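Local coordinates for secreted protein (Streptomyces lividans TK24, PDB 5LXZ), which probably acts as a secreted mononuclear copper-radical oxidase of the galactose oxidase-like (AA5) family, at residues L78-L86 / R246-L254. The protein carries 1 engineered substitution. Numbering follows the deposited sequence. Where two conformers were deposited one is given.
Sequences LFCTGHTQL and RAYPTLTTL. Engineered in segment 246-254: Ala247 (natural residue Trp). With CU (copper (II) ion), chain B; EDO (1,2-ethanediol), chain P.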
loop_
_atom_site.group_PDB
_atom_site.type_symbol
_atom_site.label_atom_id
_atom_site.label_comp_id
_atom_site.label_asym_id
_atom_site.label_seq_id
_atom_site.Cartn_x
_atom_site.Cartn_y
_atom_site.Cartn_z
ATOM N N LEU A 78 -14.015 5.092 -0.218
ATOM C CA LEU A 78 -12.795 4.657 -0.934
ATOM C C LEU A 78 -11.553 4.623 -0.084
ATOM O O LEU A 78 -10.477 4.324 -0.570
ATOM C CB LEU A 78 -12.574 5.514 -2.149
ATOM C CG LEU A 78 -13.729 5.471 -3.118
ATOM C CD1 LEU A 78 -13.369 6.322 -4.320
ATOM C CD2 LEU A 78 -14.149 4.054 -3.493
ATOM N N PHE A 79 -11.702 4.874 1.195
ATOM C CA PHE A 79 -10.696 4.562 2.171
ATOM C C PHE A 79 -10.550 3.028 2.104
ATOM O O PHE A 79 -11.524 2.345 1.975
ATOM C CB PHE A 79 -11.270 5.107 3.525
ATOM C CG PHE A 79 -10.631 4.591 4.762
ATOM C CD1 PHE A 79 -9.267 4.447 4.873
ATOM C CD2 PHE A 79 -11.440 4.278 5.874
ATOM C CE1 PHE A 79 -8.703 3.994 6.047
ATOM C CE2 PHE A 79 -10.892 3.798 7.022
ATOM C CZ PHE A 79 -9.513 3.665 7.122
ATOM N N CYS A 80 -9.371 2.475 2.208
ATOM C CA CYS A 80 -9.269 0.973 2.187
ATOM C C CYS A 80 -9.349 0.351 0.797
ATOM O O CYS A 80 -9.551 -0.850 0.676
ATOM C CB CYS A 80 -10.342 0.205 3.044
ATOM S SG CYS A 80 -10.669 0.659 4.767
ATOM N N THR A 81 -9.235 1.155 -0.252
ATOM C CA THR A 81 -9.216 0.607 -1.601
ATOM C C THR A 81 -7.838 0.236 -2.062
ATOM O O THR A 81 -6.845 0.625 -1.466
ATOM C CB THR A 81 -9.683 1.687 -2.602
ATOM O OG1 THR A 81 -8.979 2.920 -2.337
ATOM C CG2 THR A 81 -11.113 1.875 -2.516
ATOM N N GLY A 82 -7.769 -0.536 -3.159
ATOM C CA GLY A 82 -6.558 -0.741 -3.915
ATOM C C GLY A 82 -6.691 0.006 -5.225
ATOM O O GLY A 82 -7.796 0.362 -5.631
ATOM N N HIS A 83 -5.582 0.252 -5.913
ATOM C CA HIS A 83 -5.635 1.138 -7.064
ATOM C C HIS A 83 -4.381 1.052 -7.886
ATOM O O HIS A 83 -3.275 0.933 -7.325
ATOM C CB HIS A 83 -5.906 2.571 -6.688
ATOM C CG HIS A 83 -5.195 3.013 -5.473
ATOM N ND1 HIS A 83 -3.836 2.889 -5.307
ATOM C CD2 HIS A 83 -5.668 3.524 -4.322
ATOM C CE1 HIS A 83 -3.496 3.370 -4.128
ATOM N NE2 HIS A 83 -4.589 3.737 -3.504
ATOM N N THR A 84 -4.533 1.126 -9.205
ATOM C CA THR A 84 -3.401 1.189 -10.093
ATOM C C THR A 84 -3.833 1.892 -11.390
ATOM O O THR A 84 -5.020 1.937 -11.735
ATOM C CB THR A 84 -2.774 -0.195 -10.296
ATOM O OG1 THR A 84 -1.405 -0.054 -10.742
ATOM C CG2 THR A 84 -3.583 -1.018 -11.248
ATOM N N GLN A 85 -2.870 2.477 -12.082
ATOM C CA GLN A 85 -3.114 3.112 -13.371
ATOM C C GLN A 85 -3.372 2.110 -14.463
ATOM O O GLN A 85 -2.619 1.167 -14.643
ATOM C CB GLN A 85 -1.895 3.959 -13.756
ATOM C CG GLN A 85 -2.207 4.850 -14.963
ATOM C CD GLN A 85 -1.027 5.390 -15.753
ATOM O OE1 GLN A 85 -1.198 5.789 -16.928
ATOM N NE2 GLN A 85 0.128 5.501 -15.146
ATOM N N LEU A 86 -4.430 2.334 -15.212
ATOM C CA LEU A 86 -4.737 1.576 -16.412
ATOM C C LEU A 86 -3.984 2.152 -17.609
ATOM O O LEU A 86 -3.421 3.230 -17.566
ATOM C CB LEU A 86 -6.234 1.645 -16.670
ATOM C CG LEU A 86 -7.094 1.045 -15.574
ATOM C CD1 LEU A 86 -8.536 1.210 -15.974
ATOM C CD2 LEU A 86 -6.767 -0.398 -15.258
ATOM N N ARG A 246 -13.689 -6.441 -0.633
ATOM C CA ARG A 246 -12.292 -6.351 -0.225
ATOM C C ARG A 246 -11.993 -4.994 0.373
ATOM O O ARG A 246 -12.029 -3.995 -0.318
ATOM C CB ARG A 246 -11.341 -6.580 -1.407
ATOM C CG ARG A 246 -11.586 -7.849 -2.224
ATOM C CD ARG A 246 -10.620 -7.819 -3.417
ATOM N NE ARG A 246 -10.943 -8.890 -4.332
ATOM C CZ ARG A 246 -10.463 -10.136 -4.270
ATOM N NH1 ARG A 246 -9.553 -10.497 -3.403
ATOM N NH2 ARG A 246 -10.872 -11.070 -5.127
ATOM N N ALA A 247 -11.694 -4.977 1.669
ATOM C CA ALA A 247 -10.992 -3.877 2.301
ATOM C C ALA A 247 -9.526 -4.217 2.278
ATOM O O ALA A 247 -9.111 -5.265 2.780
ATOM C CB ALA A 247 -11.436 -3.647 3.749
ATOM N N TYR A 248 -8.719 -3.318 1.709
ATOM C CA TYR A 248 -7.250 -3.429 1.641
ATOM C C TYR A 248 -6.731 -4.443 0.605
ATOM O O TYR A 248 -5.778 -5.197 0.858
ATOM C CB TYR A 248 -6.628 -3.776 2.984
ATOM C CG TYR A 248 -6.657 -2.769 4.059
ATOM C CD1 TYR A 248 -7.286 -1.535 3.930
ATOM C CD2 TYR A 248 -5.960 -3.058 5.216
ATOM C CE1 TYR A 248 -7.251 -0.640 4.975
ATOM C CE2 TYR A 248 -5.946 -2.187 6.249
ATOM C CZ TYR A 248 -6.578 -0.989 6.128
ATOM O OH TYR A 248 -6.478 -0.178 7.211
ATOM N N PRO A 249 -7.317 -4.488 -0.591
ATOM C CA PRO A 249 -6.740 -5.333 -1.625
ATOM C C PRO A 249 -5.526 -4.658 -2.321
ATOM O O PRO A 249 -5.424 -3.420 -2.360
ATOM C CB PRO A 249 -7.886 -5.468 -2.604
ATOM C CG PRO A 249 -8.481 -4.127 -2.595
ATOM C CD PRO A 249 -8.402 -3.665 -1.144
ATOM N N THR A 250 -4.643 -5.491 -2.882
ATOM C CA THR A 250 -3.707 -4.961 -3.875
ATOM C C THR A 250 -4.266 -5.165 -5.250
ATOM O O THR A 250 -4.752 -6.249 -5.558
ATOM C CB THR A 250 -2.340 -5.638 -3.750
ATOM O OG1 THR A 250 -1.706 -5.070 -2.596
ATOM C CG2 THR A 250 -1.432 -5.391 -4.935
ATOM N N LEU A 251 -4.166 -4.109 -6.070
ATOM C CA LEU A 251 -4.421 -4.186 -7.504
ATOM C C LEU A 251 -3.105 -4.028 -8.221
ATOM O O LEU A 251 -2.386 -3.058 -7.948
ATOM C CB LEU A 251 -5.357 -3.062 -7.913
ATOM C CG LEU A 251 -6.857 -3.377 -7.862
ATOM C CD1 LEU A 251 -7.357 -3.862 -6.564
ATOM C CD2 LEU A 251 -7.613 -2.113 -8.315
ATOM N N THR A 252 -2.757 -4.941 -9.089
ATOM C CA THR A 252 -1.462 -4.886 -9.767
ATOM C C THR A 252 -1.597 -5.337 -11.216
ATOM O O THR A 252 -2.344 -6.249 -11.522
ATOM C CB THR A 252 -0.410 -5.699 -8.959
ATOM O OG1 THR A 252 0.904 -5.337 -9.390
ATOM C CG2 THR A 252 -0.606 -7.157 -9.029
ATOM N N THR A 253 -0.895 -4.661 -12.106
ATOM C CA THR A 253 -0.997 -4.969 -13.547
ATOM C C THR A 253 -0.227 -6.204 -13.935
ATOM O O THR A 253 0.930 -6.377 -13.520
ATOM C CB THR A 253 -0.415 -3.799 -14.309
ATOM O OG1 THR A 253 -1.145 -2.609 -13.942
ATOM C CG2 THR A 253 -0.476 -4.030 -15.808
ATOM N N LEU A 254 -0.866 -7.056 -14.714
ATOM C CA LEU A 254 -0.240 -8.265 -15.237
ATOM C C LEU A 254 0.382 -8.008 -16.629
ATOM O O LEU A 254 0.252 -6.942 -17.211
ATOM C CB LEU A 254 -1.278 -9.386 -15.302
ATOM C CG LEU A 254 -1.904 -9.785 -13.963
ATOM C CD1 LEU A 254 -2.968 -10.859 -14.199
ATOM C CD2 LEU A 254 -0.867 -10.321 -12.992
HETATM CU CU CU B . -5.805 1.739 6.869
HETATM C C1 EDO P . -2.607 -0.877 -3.188
HETATM O O1 EDO P . -3.325 0.280 -3.649
HETATM C C2 EDO P . -1.985 -1.564 -4.352
HETATM O O2 EDO P . -3.033 -1.572 -5.327
HETATM O O HOH W 1 0.069 -2.056 -11.554
HETATM O O HOH W 2 -2.240 -1.119 -15.937
HETATM O O HOH W 3 -7.420 1.449 8.312
#
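Cys80 lies against the ring of Tyr248. In this conformer its SG is 3.7 Å from Tyr248 CE1, an oblique sulfur-aromatic contact. SG is anti to the carbonyl carbon (chi1 -50°), which places it over the centre of the Phe79 ring. Tyr248 N donates to Cys80 O at 2.8 Å, nearly straight at 166°. Tyr248 OH binds copper at 2.1 Å; His461 and His548 also bind the metal, and Tyr460 completes the site. Ala247 is engineered from tryptophan; its CB is 4.1 Å from Cys80 CB. Gly82 CA makes a CA-H...O contact with Pro249 O at 3.3 Å; this buried carbonyl has no hydrogen-bond partner. An ethanediol, probably from the crystallisation liquor, lies between the backbones, where Leu251 N and His83 N donate to its O2. Its O1 sits over one face of the His83 ring, whose NE2 is hydrogen-bonded to His30. Replacing this imidazole with an alanine is likely to leave His30 ND1 without that mate. Water joins Thr84 OG1 to Thr253 N; Asp553 also holds Thr84 OG1. Strands 81-85 and 250-253 run nearly parallel, 16° apart, in separate antiparallel sheets, consistent with inner strands of neighbouring propeller blades; 250-253 belongs to a Kelch motif. Cys80 and Tyr248 match the thioether-forming pair of galactose oxidase.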